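Local coordinates for Oxidored_FMN domain-containing protein (PDB 6L6J) that acts as an amine oxidase on 6-hydroxypseudooxynicotine, binding flavin mononucleotide and a [4Fe-4S] cluster that probably serve the redox reaction, at residues R298-D303 and D339-C344; R48-W53 and D326-N331; D7-P12 and A304-I309. One frame throughout, in Å; residues are numbered along the deposited sequence.

Contact 1: R298-D303 and D339-C344; sequences RFTSPD and DDIREC. With SF4 (iron/sulfur cluster), chain C; FMN (flavin mononucleotide), chain B.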
loop_
_atom_site.group_PDB
_atom_site.type_symbol
_atom_site.label_atom_id
_atom_site.label_comp_id
_atom_site.label_asym_id
_atom_site.label_seq_id
_atom_site.Cartn_x
_atom_site.Cartn_y
_atom_site.Cartn_z
ATOM N N ARG A 298 -4.205 1.549 10.412
ATOM C CA ARG A 298 -5.069 1.457 9.205
ATOM C C ARG A 298 -6.483 1.922 9.573
ATOM O O ARG A 298 -7.458 1.252 9.178
ATOM C CB ARG A 298 -5.061 0.031 8.644
ATOM C CG ARG A 298 -5.169 -0.023 7.126
ATOM C CD ARG A 298 -5.994 -1.187 6.611
ATOM N NE ARG A 298 -5.536 -2.453 7.160
ATOM C CZ ARG A 298 -6.318 -3.470 7.497
ATOM N NH1 ARG A 298 -7.620 -3.415 7.289
ATOM N NH2 ARG A 298 -5.782 -4.551 8.031
ATOM N N PHE A 299 -6.577 3.051 10.283
ATOM C CA PHE A 299 -7.841 3.552 10.882
ATOM C C PHE A 299 -8.802 3.934 9.753
ATOM O O PHE A 299 -8.436 4.751 8.903
ATOM C CB PHE A 299 -7.547 4.675 11.872
ATOM C CG PHE A 299 -6.794 4.252 13.111
ATOM C CD1 PHE A 299 -7.259 3.219 13.923
ATOM C CD2 PHE A 299 -5.643 4.923 13.505
ATOM C CE1 PHE A 299 -6.576 2.865 15.079
ATOM C CE2 PHE A 299 -4.976 4.579 14.672
ATOM C CZ PHE A 299 -5.442 3.548 15.453
ATOM N N THR A 300 -9.993 3.329 9.756
ATOM C CA THR A 300 -11.061 3.490 8.728
ATOM C C THR A 300 -12.431 3.706 9.380
ATOM O O THR A 300 -13.250 4.412 8.776
ATOM C CB THR A 300 -11.128 2.257 7.817
ATOM O OG1 THR A 300 -9.785 1.809 7.608
ATOM C CG2 THR A 300 -11.824 2.559 6.508
ATOM N N SER A 301 -12.689 3.023 10.503
ATOM C CA SER A 301 -13.902 3.154 11.352
ATOM C C SER A 301 -13.821 4.435 12.173
ATOM O O SER A 301 -12.940 4.581 13.027
ATOM C CB SER A 301 -14.092 1.963 12.264
ATOM O OG SER A 301 -15.221 2.145 13.140
ATOM N N PRO A 302 -14.759 5.383 11.958
ATOM C CA PRO A 302 -14.815 6.601 12.769
ATOM C C PRO A 302 -14.997 6.330 14.270
ATOM O O PRO A 302 -14.472 7.100 15.058
ATOM C CB PRO A 302 -16.032 7.366 12.221
ATOM C CG PRO A 302 -16.268 6.773 10.838
ATOM C CD PRO A 302 -15.816 5.331 10.933
ATOM N N ASP A 303 -15.707 5.250 14.624
ATOM C CA ASP A 303 -15.986 4.840 16.036
ATOM C C ASP A 303 -14.720 4.255 16.681
ATOM O O ASP A 303 -14.492 4.494 17.887
ATOM C CB ASP A 303 -17.179 3.899 16.075
ATOM C CG ASP A 303 -18.442 4.554 15.545
ATOM O OD1 ASP A 303 -18.609 5.764 15.778
ATOM O OD2 ASP A 303 -19.240 3.870 14.892
ATOM N N ASP A 339 -20.829 7.089 5.871
ATOM C CA ASP A 339 -21.294 5.936 5.044
ATOM C C ASP A 339 -20.527 5.885 3.708
ATOM O O ASP A 339 -20.308 4.762 3.211
ATOM C CB ASP A 339 -22.802 5.977 4.789
ATOM C CG ASP A 339 -23.621 5.410 5.938
ATOM O OD1 ASP A 339 -23.406 4.228 6.270
ATOM O OD2 ASP A 339 -24.460 6.155 6.513
ATOM N N ASP A 340 -20.126 7.050 3.176
ATOM C CA ASP A 340 -19.489 7.216 1.839
ATOM C C ASP A 340 -17.960 7.098 1.925
ATOM O O ASP A 340 -17.314 7.319 0.890
ATOM C CB ASP A 340 -19.826 8.584 1.225
ATOM C CG ASP A 340 -21.306 8.857 1.033
ATOM O OD1 ASP A 340 -22.081 7.873 0.978
ATOM O OD2 ASP A 340 -21.677 10.057 0.949
ATOM N N ILE A 341 -17.378 6.822 3.094
ATOM C CA ILE A 341 -15.900 6.647 3.171
ATOM C C ILE A 341 -15.510 5.515 2.196
ATOM O O ILE A 341 -16.194 4.448 2.182
ATOM C CB ILE A 341 -15.397 6.411 4.623
ATOM C CG1 ILE A 341 -15.531 7.687 5.472
ATOM C CG2 ILE A 341 -13.953 5.879 4.630
ATOM C CD1 ILE A 341 -15.135 7.555 6.921
ATOM N N ARG A 342 -14.470 5.772 1.382
ATOM C CA ARG A 342 -13.759 4.758 0.550
ATOM C C ARG A 342 -12.693 4.044 1.413
ATOM O O ARG A 342 -11.632 4.613 1.702
ATOM C CB ARG A 342 -13.169 5.437 -0.689
ATOM C CG ARG A 342 -12.977 4.502 -1.874
ATOM C CD ARG A 342 -12.232 5.141 -3.042
ATOM N NE ARG A 342 -12.941 6.278 -3.633
ATOM C CZ ARG A 342 -12.736 7.548 -3.319
ATOM N NH1 ARG A 342 -11.808 7.906 -2.445
ATOM N NH2 ARG A 342 -13.463 8.479 -3.890
ATOM N N GLU A 343 -13.008 2.843 1.890
ATOM C CA GLU A 343 -12.205 2.129 2.926
ATOM C C GLU A 343 -11.016 1.406 2.291
ATOM O O GLU A 343 -11.240 0.643 1.341
ATOM C CB GLU A 343 -13.064 1.090 3.636
ATOM C CG GLU A 343 -14.256 1.680 4.324
ATOM C CD GLU A 343 -15.047 0.611 5.030
ATOM O OE1 GLU A 343 -14.406 -0.324 5.569
ATOM O OE2 GLU A 343 -16.282 0.698 4.984
ATOM N N CYS A 344 -9.812 1.640 2.812
ATOM C CA CYS A 344 -8.575 0.904 2.435
ATOM C C CYS A 344 -8.833 -0.596 2.637
ATOM O O CYS A 344 -9.560 -0.958 3.579
ATOM C CB CYS A 344 -7.374 1.384 3.251
ATOM S SG CYS A 344 -5.880 0.354 3.099
HETATM FE FE1 SF4 C . -4.684 -1.040 -1.185
HETATM FE FE2 SF4 C . -5.184 0.900 1.079
HETATM FE FE3 SF4 C . -5.165 1.844 -1.755
HETATM FE FE4 SF4 C . -2.583 1.075 -0.390
HETATM S S1 SF4 C . -4.121 2.407 0.026
HETATM S S2 SF4 C . -3.590 0.470 -2.174
HETATM S S3 SF4 C . -3.615 -0.471 0.601
HETATM S S4 SF4 C . -6.200 0.372 -0.717
HETATM N N1 FMN B . 6.738 5.762 6.930
HETATM C C2 FMN B . 7.810 6.605 7.078
HETATM O O2 FMN B . 8.180 6.860 8.228
HETATM N N3 FMN B . 8.462 7.199 6.071
HETATM C C4 FMN B . 8.091 6.992 4.796
HETATM O O4 FMN B . 8.694 7.535 3.871
HETATM C C4A FMN B . 6.954 6.068 4.526
HETATM N N5 FMN B . 6.535 5.812 3.264
HETATM C C5A FMN B . 5.449 5.027 3.077
HETATM C C6 FMN B . 4.967 4.821 1.787
HETATM C C7 FMN B . 3.846 4.035 1.607
HETATM C C7M FMN B . 3.386 3.774 0.225
HETATM C C8 FMN B . 3.141 3.448 2.753
HETATM C C8M FMN B . 1.944 2.561 2.576
HETATM C C9 FMN B . 3.599 3.643 4.028
HETATM C C9A FMN B . 4.725 4.423 4.251
HETATM N N10 FMN B . 5.181 4.675 5.553
HETATM C C10 FMN B . 6.280 5.485 5.703
HETATM C "C1'" FMN B . 4.511 4.111 6.768
HETATM C "C2'" FMN B . 3.295 4.938 7.140
HETATM O "O2'" FMN B . 3.770 6.205 7.560
HETATM C "C3'" FMN B . 2.492 4.331 8.251
HETATM O "O3'" FMN B . 3.286 4.318 9.438
HETATM C "C4'" FMN B . 1.990 2.916 7.963
HETATM O "O4'" FMN B . 1.477 2.833 6.612
HETATM C "C5'" FMN B . 0.942 2.484 8.979
HETATM O "O5'" FMN B . -0.164 3.365 8.877
HETATM P P FMN B . -1.437 2.983 7.953
HETATM O O1P FMN B . -2.035 1.737 8.567
HETATM O O2P FMN B . -2.290 4.207 8.070
HETATM O O3P FMN B . -0.873 2.763 6.562
#

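Contact 2: R48-W53 and D326-N331; sequences RAEGGW and DPFLPN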
loop_
_atom_site.group_PDB
_atom_site.type_symbol
_atom_site.label_atom_id
_atom_site.label_comp_id
_atom_site.label_asym_id
_atom_site.label_seq_id
_atom_site.Cartn_x
_atom_site.Cartn_y
_atom_site.Cartn_z
ATOM N N ARG A 48 -5.059 16.087 -0.063
ATOM C CA ARG A 48 -5.237 15.626 1.344
ATOM C C ARG A 48 -5.466 16.836 2.272
ATOM O O ARG A 48 -6.268 16.720 3.213
ATOM C CB ARG A 48 -4.077 14.688 1.694
ATOM C CG ARG A 48 -4.422 13.242 1.375
ATOM C CD ARG A 48 -3.477 12.574 0.415
ATOM N NE ARG A 48 -4.138 11.572 -0.393
ATOM C CZ ARG A 48 -4.103 11.528 -1.715
ATOM N NH1 ARG A 48 -3.445 12.448 -2.400
ATOM N NH2 ARG A 48 -4.705 10.542 -2.365
ATOM N N ALA A 49 -4.863 17.981 1.974
ATOM C CA ALA A 49 -5.268 19.276 2.558
ATOM C C ALA A 49 -6.721 19.605 2.129
ATOM O O ALA A 49 -7.565 19.901 2.989
ATOM C CB ALA A 49 -4.262 20.334 2.155
ATOM N N GLU A 50 -7.025 19.517 0.835
ATOM C CA GLU A 50 -8.390 19.756 0.282
ATOM C C GLU A 50 -9.391 18.895 1.068
ATOM O O GLU A 50 -10.418 19.429 1.445
ATOM C CB GLU A 50 -8.379 19.470 -1.224
ATOM C CG GLU A 50 -9.147 20.452 -2.075
ATOM C CD GLU A 50 -8.822 20.354 -3.563
ATOM O OE1 GLU A 50 -7.672 20.753 -3.971
ATOM O OE2 GLU A 50 -9.714 19.888 -4.344
ATOM N N GLY A 51 -9.066 17.620 1.350
ATOM C CA GLY A 51 -9.936 16.621 2.018
ATOM C C GLY A 51 -10.125 16.829 3.518
ATOM O O GLY A 51 -11.059 16.227 4.086
ATOM N N GLY A 52 -9.280 17.630 4.164
ATOM C CA GLY A 52 -9.542 18.163 5.516
ATOM C C GLY A 52 -8.646 17.566 6.582
ATOM O O GLY A 52 -8.962 17.723 7.815
ATOM N N TRP A 53 -7.561 16.918 6.172
ATOM C CA TRP A 53 -6.516 16.439 7.111
ATOM C C TRP A 53 -5.865 17.666 7.756
ATOM O O TRP A 53 -5.541 18.584 7.033
ATOM C CB TRP A 53 -5.532 15.497 6.386
ATOM C CG TRP A 53 -6.200 14.235 5.922
ATOM C CD1 TRP A 53 -6.893 14.053 4.754
ATOM C CD2 TRP A 53 -6.300 12.989 6.653
ATOM N NE1 TRP A 53 -7.399 12.776 4.711
ATOM C CE2 TRP A 53 -7.031 12.095 5.847
ATOM C CE3 TRP A 53 -5.796 12.528 7.873
ATOM C CZ2 TRP A 53 -7.302 10.790 6.242
ATOM C CZ3 TRP A 53 -6.061 11.232 8.269
ATOM C CH2 TRP A 53 -6.824 10.380 7.472
ATOM N N ASP A 326 -8.867 7.405 0.759
ATOM C CA ASP A 326 -9.869 8.499 0.886
ATOM C C ASP A 326 -9.211 9.773 1.418
ATOM O O ASP A 326 -9.325 10.132 2.594
ATOM C CB ASP A 326 -11.101 8.106 1.715
ATOM C CG ASP A 326 -12.330 8.884 1.274
ATOM O OD1 ASP A 326 -12.155 9.919 0.635
ATOM O OD2 ASP A 326 -13.444 8.412 1.521
ATOM N N PRO A 327 -8.548 10.532 0.527
ATOM C CA PRO A 327 -8.097 11.880 0.852
ATOM C C PRO A 327 -9.189 12.719 1.531
ATOM O O PRO A 327 -8.836 13.659 2.184
ATOM C CB PRO A 327 -7.724 12.512 -0.497
ATOM C CG PRO A 327 -7.955 11.439 -1.552
ATOM C CD PRO A 327 -8.170 10.125 -0.832
ATOM N N PHE A 328 -10.466 12.337 1.397
ATOM C CA PHE A 328 -11.633 13.153 1.827
ATOM C C PHE A 328 -12.283 12.558 3.085
ATOM O O PHE A 328 -13.279 13.139 3.539
ATOM C CB PHE A 328 -12.578 13.368 0.642
ATOM C CG PHE A 328 -12.198 14.593 -0.169
ATOM C CD1 PHE A 328 -10.990 14.655 -0.849
ATOM C CD2 PHE A 328 -13.011 15.712 -0.202
ATOM C CE1 PHE A 328 -10.602 15.797 -1.535
ATOM C CE2 PHE A 328 -12.637 16.848 -0.903
ATOM C CZ PHE A 328 -11.427 16.894 -1.567
ATOM N N LEU A 329 -11.697 11.513 3.682
ATOM C CA LEU A 329 -12.249 10.850 4.895
ATOM C C LEU A 329 -12.668 11.930 5.910
ATOM O O LEU A 329 -13.825 11.929 6.357
ATOM C CB LEU A 329 -11.233 9.834 5.443
ATOM C CG LEU A 329 -11.540 9.218 6.812
ATOM C CD1 LEU A 329 -11.154 7.740 6.844
ATOM C CD2 LEU A 329 -10.831 9.963 7.934
ATOM N N PRO A 330 -11.791 12.896 6.297
ATOM C CA PRO A 330 -12.184 13.969 7.209
ATOM C C PRO A 330 -13.402 14.810 6.795
ATOM O O PRO A 330 -14.240 15.086 7.635
ATOM C CB PRO A 330 -10.955 14.878 7.276
ATOM C CG PRO A 330 -9.789 13.971 6.933
ATOM C CD PRO A 330 -10.356 12.940 5.979
ATOM N N ASN A 331 -13.491 15.230 5.534
ATOM C CA ASN A 331 -14.578 16.151 5.097
ATOM C C ASN A 331 -15.912 15.403 5.072
ATOM O O ASN A 331 -16.955 16.073 5.277
ATOM C CB ASN A 331 -14.275 16.834 3.768
ATOM C CG ASN A 331 -13.329 18.004 3.951
ATOM O OD1 ASN A 331 -12.898 18.304 5.068
ATOM N ND2 ASN A 331 -12.969 18.644 2.854
#

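Contact 3: D7-P12 and A304-I309; sequences DILFEP and AMVSQI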
loop_
_atom_site.group_PDB
_atom_site.type_symbol
_atom_site.label_atom_id
_atom_site.label_comp_id
_atom_site.label_asym_id
_atom_site.label_seq_id
_atom_site.Cartn_x
_atom_site.Cartn_y
_atom_site.Cartn_z
ATOM N N ASP A 7 -17.646 14.991 17.135
ATOM C CA ASP A 7 -17.203 16.369 17.486
ATOM C C ASP A 7 -15.735 16.328 17.942
ATOM O O ASP A 7 -14.959 17.217 17.518
ATOM C CB ASP A 7 -18.086 17.002 18.575
ATOM C CG ASP A 7 -19.446 17.532 18.122
ATOM O OD1 ASP A 7 -19.748 17.462 16.926
ATOM O OD2 ASP A 7 -20.217 17.993 18.989
ATOM N N ILE A 8 -15.380 15.335 18.768
ATOM C CA ILE A 8 -14.036 15.168 19.421
ATOM C C ILE A 8 -12.914 15.025 18.369
ATOM O O ILE A 8 -11.763 15.486 18.621
ATOM C CB ILE A 8 -14.043 13.970 20.398
ATOM C CG1 ILE A 8 -12.670 13.749 21.036
ATOM C CG2 ILE A 8 -14.539 12.702 19.714
ATOM C CD1 ILE A 8 -12.730 13.211 22.442
ATOM N N LEU A 9 -13.215 14.416 17.225
ATOM C CA LEU A 9 -12.225 14.230 16.130
ATOM C C LEU A 9 -11.821 15.576 15.500
ATOM O O LEU A 9 -10.742 15.584 14.864
ATOM C CB LEU A 9 -12.837 13.333 15.055
ATOM C CG LEU A 9 -13.086 11.893 15.449
ATOM C CD1 LEU A 9 -13.391 11.084 14.212
ATOM C CD2 LEU A 9 -11.896 11.318 16.207
ATOM N N PHE A 10 -12.632 16.631 15.668
ATOM C CA PHE A 10 -12.465 17.971 15.040
ATOM C C PHE A 10 -11.999 19.036 16.037
ATOM O O PHE A 10 -11.866 20.191 15.639
ATOM C CB PHE A 10 -13.771 18.401 14.376
ATOM C CG PHE A 10 -14.104 17.537 13.191
ATOM C CD1 PHE A 10 -13.536 17.797 11.940
ATOM C CD2 PHE A 10 -14.925 16.423 13.333
ATOM C CE1 PHE A 10 -13.822 16.978 10.854
ATOM C CE2 PHE A 10 -15.216 15.617 12.239
ATOM C CZ PHE A 10 -14.662 15.886 11.005
ATOM N N GLU A 11 -11.704 18.677 17.278
ATOM C CA GLU A 11 -11.169 19.665 18.251
ATOM C C GLU A 11 -9.750 19.985 17.800
ATOM O O GLU A 11 -9.045 19.070 17.391
ATOM C CB GLU A 11 -11.169 19.123 19.683
ATOM C CG GLU A 11 -12.498 18.541 20.111
ATOM C CD GLU A 11 -12.559 18.096 21.558
ATOM O OE1 GLU A 11 -11.569 18.303 22.312
ATOM O OE2 GLU A 11 -13.600 17.547 21.925
ATOM N N PRO A 12 -9.294 21.253 17.840
ATOM C CA PRO A 12 -7.892 21.566 17.591
ATOM C C PRO A 12 -6.980 20.959 18.667
ATOM O O PRO A 12 -7.472 20.684 19.745
ATOM C CB PRO A 12 -7.825 23.106 17.602
ATOM C CG PRO A 12 -9.259 23.541 17.373
ATOM C CD PRO A 12 -10.091 22.469 18.060
ATOM N N ALA A 304 -13.898 3.552 15.902
ATOM C CA ALA A 304 -12.574 3.071 16.346
ATOM C C ALA A 304 -11.724 4.294 16.707
ATOM O O ALA A 304 -11.024 4.247 17.779
ATOM C CB ALA A 304 -11.928 2.237 15.260
ATOM N N MET A 305 -11.780 5.325 15.835
ATOM C CA MET A 305 -10.979 6.575 15.955
ATOM C C MET A 305 -11.443 7.315 17.214
ATOM O O MET A 305 -10.605 7.709 18.032
ATOM C CB MET A 305 -11.117 7.467 14.709
ATOM C CG MET A 305 -10.466 6.872 13.466
ATOM S SD MET A 305 -10.779 7.639 11.829
ATOM C CE MET A 305 -11.957 8.900 12.252
ATOM N N VAL A 306 -12.747 7.451 17.397
ATOM C CA VAL A 306 -13.296 8.142 18.598
ATOM C C VAL A 306 -12.765 7.427 19.834
ATOM O O VAL A 306 -12.223 8.110 20.711
ATOM C CB VAL A 306 -14.832 8.230 18.562
ATOM C CG1 VAL A 306 -15.430 8.485 19.941
ATOM C CG2 VAL A 306 -15.268 9.322 17.578
ATOM N N SER A 307 -12.864 6.095 19.830
ATOM C CA SER A 307 -12.516 5.170 20.946
ATOM C C SER A 307 -11.025 5.286 21.276
ATOM O O SER A 307 -10.679 5.345 22.458
ATOM C CB SER A 307 -12.893 3.765 20.591
ATOM O OG SER A 307 -12.888 2.935 21.725
ATOM N N GLN A 308 -10.178 5.355 20.257
ATOM C CA GLN A 308 -8.717 5.466 20.450
ATOM C C GLN A 308 -8.442 6.673 21.352
ATOM O O GLN A 308 -7.537 6.565 22.210
ATOM C CB GLN A 308 -8.005 5.562 19.090
ATOM C CG GLN A 308 -7.915 4.236 18.336
ATOM C CD GLN A 308 -6.913 3.304 18.963
ATOM O OE1 GLN A 308 -5.811 3.693 19.309
ATOM N NE2 GLN A 308 -7.299 2.067 19.152
ATOM N N ILE A 309 -9.203 7.763 21.162
ATOM C CA ILE A 309 -9.033 9.070 21.884
ATOM C C ILE A 309 -9.629 8.991 23.306
ATOM O O ILE A 309 -8.917 9.301 24.285
ATOM C CB ILE A 309 -9.669 10.248 21.107
ATOM C CG1 ILE A 309 -9.297 10.274 19.612
ATOM C CG2 ILE A 309 -9.331 11.564 21.808
ATOM C CD1 ILE A 309 -7.814 10.457 19.314
#

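Contact 1: R298-D303 and D339-C344
Thr300 and Glu343 meet at about a right angle: the Thr300 methyl carbon CG2 lies across the Glu343 chain, 3.4 Å from Glu343 CG. The contact joins the loop that follows the seventh strand of the TIM barrel, 293-296, to the chain bringing a cysteine to the iron-sulfur cluster. Their touching parts run nearly antiparallel, 163° apart end to end. The rotation of Thr300 divides its roles. CG2 stands anti to the backbone N and faces Glu343, while the hydroxyl turns back to its own loop, where OG1 donates to Arg298 O at 2.9 Å from above the carbonyl plane, 37° out of it. Further along, Pro302 and Ile341 slide past each other in opposite directions, with Pro302 CG 4.2 Å from Ile341 CD1. At the other end the bend at chi2 brings Arg298 CD to 3.8 Å from Cys344 SG, and the further bend at chi3 sets the course of NE and the guanidinium; an aliphatic carbon, not the charged tip, lies against the sulfur. The guanidinium itself is held elsewhere, in a salt bridge with Glu274. Each segment also meets one cofactor. Arg298 N gives a weak hydrogen bond to the phosphate oxygen O1P of FMN, 2.9 Å long. Cys344 SG, anti to its backbone N (chi1 169°), reaches the cluster and binds iron atom FE2 at 2.2 Å.

Contact 2: R48-W53 and D326-N331
Pro327 meets Arg48, Gly51 and Trp53 with different parts, and it has the most surface buried of any residue here. Its ring covers one face of the Arg48 guanidinium, with Pro327 CG 3.5 Å from Arg48 NH2. That flat group is also fixed from outside the contact, by a cation-pi interaction with Phe44 and a salt bridge to Glu371. The carbonyl of Pro327 turns to the other two partners. Pro327 O lies 3.0 Å from Trp53 NE1 at the indole edge, near its plane, but the N-H angle of 125° makes this a weak hydrogen bond. Gly51 CA approaches the same oxygen at 3.2 Å in a straight CA-H...O contact, 163° at the hydrogen. Gly51 is the second major contributor. A CB on it would fall only 1.7 Å from Pro327 O, so the backbones can come this close because the side chain is absent. Its CA also sits over the centre of the Phe328 ring, 3.5 Å from the centroid and almost on the normal, a CH-pi contact. Here helix 38-51, the first of the TIM barrel, ends in a Schellman motif at Gly52, with Trp53 N bonded back to Arg48 O and Gly52 N, weakly, to Ala49 O; beside it lies the turn that leaves helix 321-325, which follows the eighth strand. Trp53, the third contributor, has CG beside the backbone N (chi1 -65°), which lays the indole across the Pro330 ring at about a right angle. Pro330 CG stands 3.4 Å from the centroid of the five-membered ring, over its face. The six-membered part reaches farther, to Leu329, where Trp53 CZ2 is 4.0 Å from Leu329 CD2.

Contact 3: D7-P12 and A304-I309
Leu9 pushes its forked end against helix 302-310, where Met305, Val306 and Ile309 form the hollow that takes it. With CG beside the backbone N (chi1 -67°), the two methyls are spread over the helix surface. One branch goes to Met305, whose terminal CE is 3.3 Å from Leu9 CD1, the two side chains crossing at about a right angle. The other branch settles between Val306 and, one turn on, Ile309: Leu9 CD2 is 4.1 Å from Val306 N and 4.4 Å from Ile309 CG1. The fit is mutual. Val306 CG2 is a bump on the helix that enters the notch between the two 3-10 residues, 4.0 Å from Leu9 CG and 4.1 Å from Ile8 CG2. Ile8 then extends alongside Ile309, the pair sliding past each other in opposite directions, with Ile8 CD1 3.8 Å from Ile309 CG2. The side chains that interlock are all apolar. An alanine in place of Leu9 would probably open a gap over the helix, taking from the Met305 methyl its partner across this contact and leaving Val306 CG2 with Ile8 alone on that side. In the fold, the contact lays the N-terminal 3-10 segment 7-9, ahead of strand 13-15, on the outer helix that follows the seventh strand of the TIM barrel. Helix 329-334 adjoins through Ile333, which touches Met305; strand 24-26 meets both Leu9 and Met305 through Phe24, and strand 316-319 meets Met305 and Ile309 through Ile317.

Overall arrangement
Contacts 1 and 2 are buried, whereas contact 3 is only partly so and lies farthest from the centre of the chain, about 25 Å between centres. Chemistry follows place: contact 1 borders both cofactors and adds an iron-cysteine bond and a weak backbone hydrogen bond to the FMN phosphate, contact 2 packs the end of helix 38-51 against the turn between helices 321-325 and 329-334 through proline, glycine and aromatic surfaces, and contact 3 is purely apolar. Helix 302-310 is common to contacts 1 and 3, with Phe299 packed on Met305 and Gln308. Contacts 1 and 2 are joined by a probable hydrogen bond from Arg342 N to Asp326 OD2, and Ile341 also packs on Leu329. Phe10 touches Pro330 O, linking contacts 2 and 3.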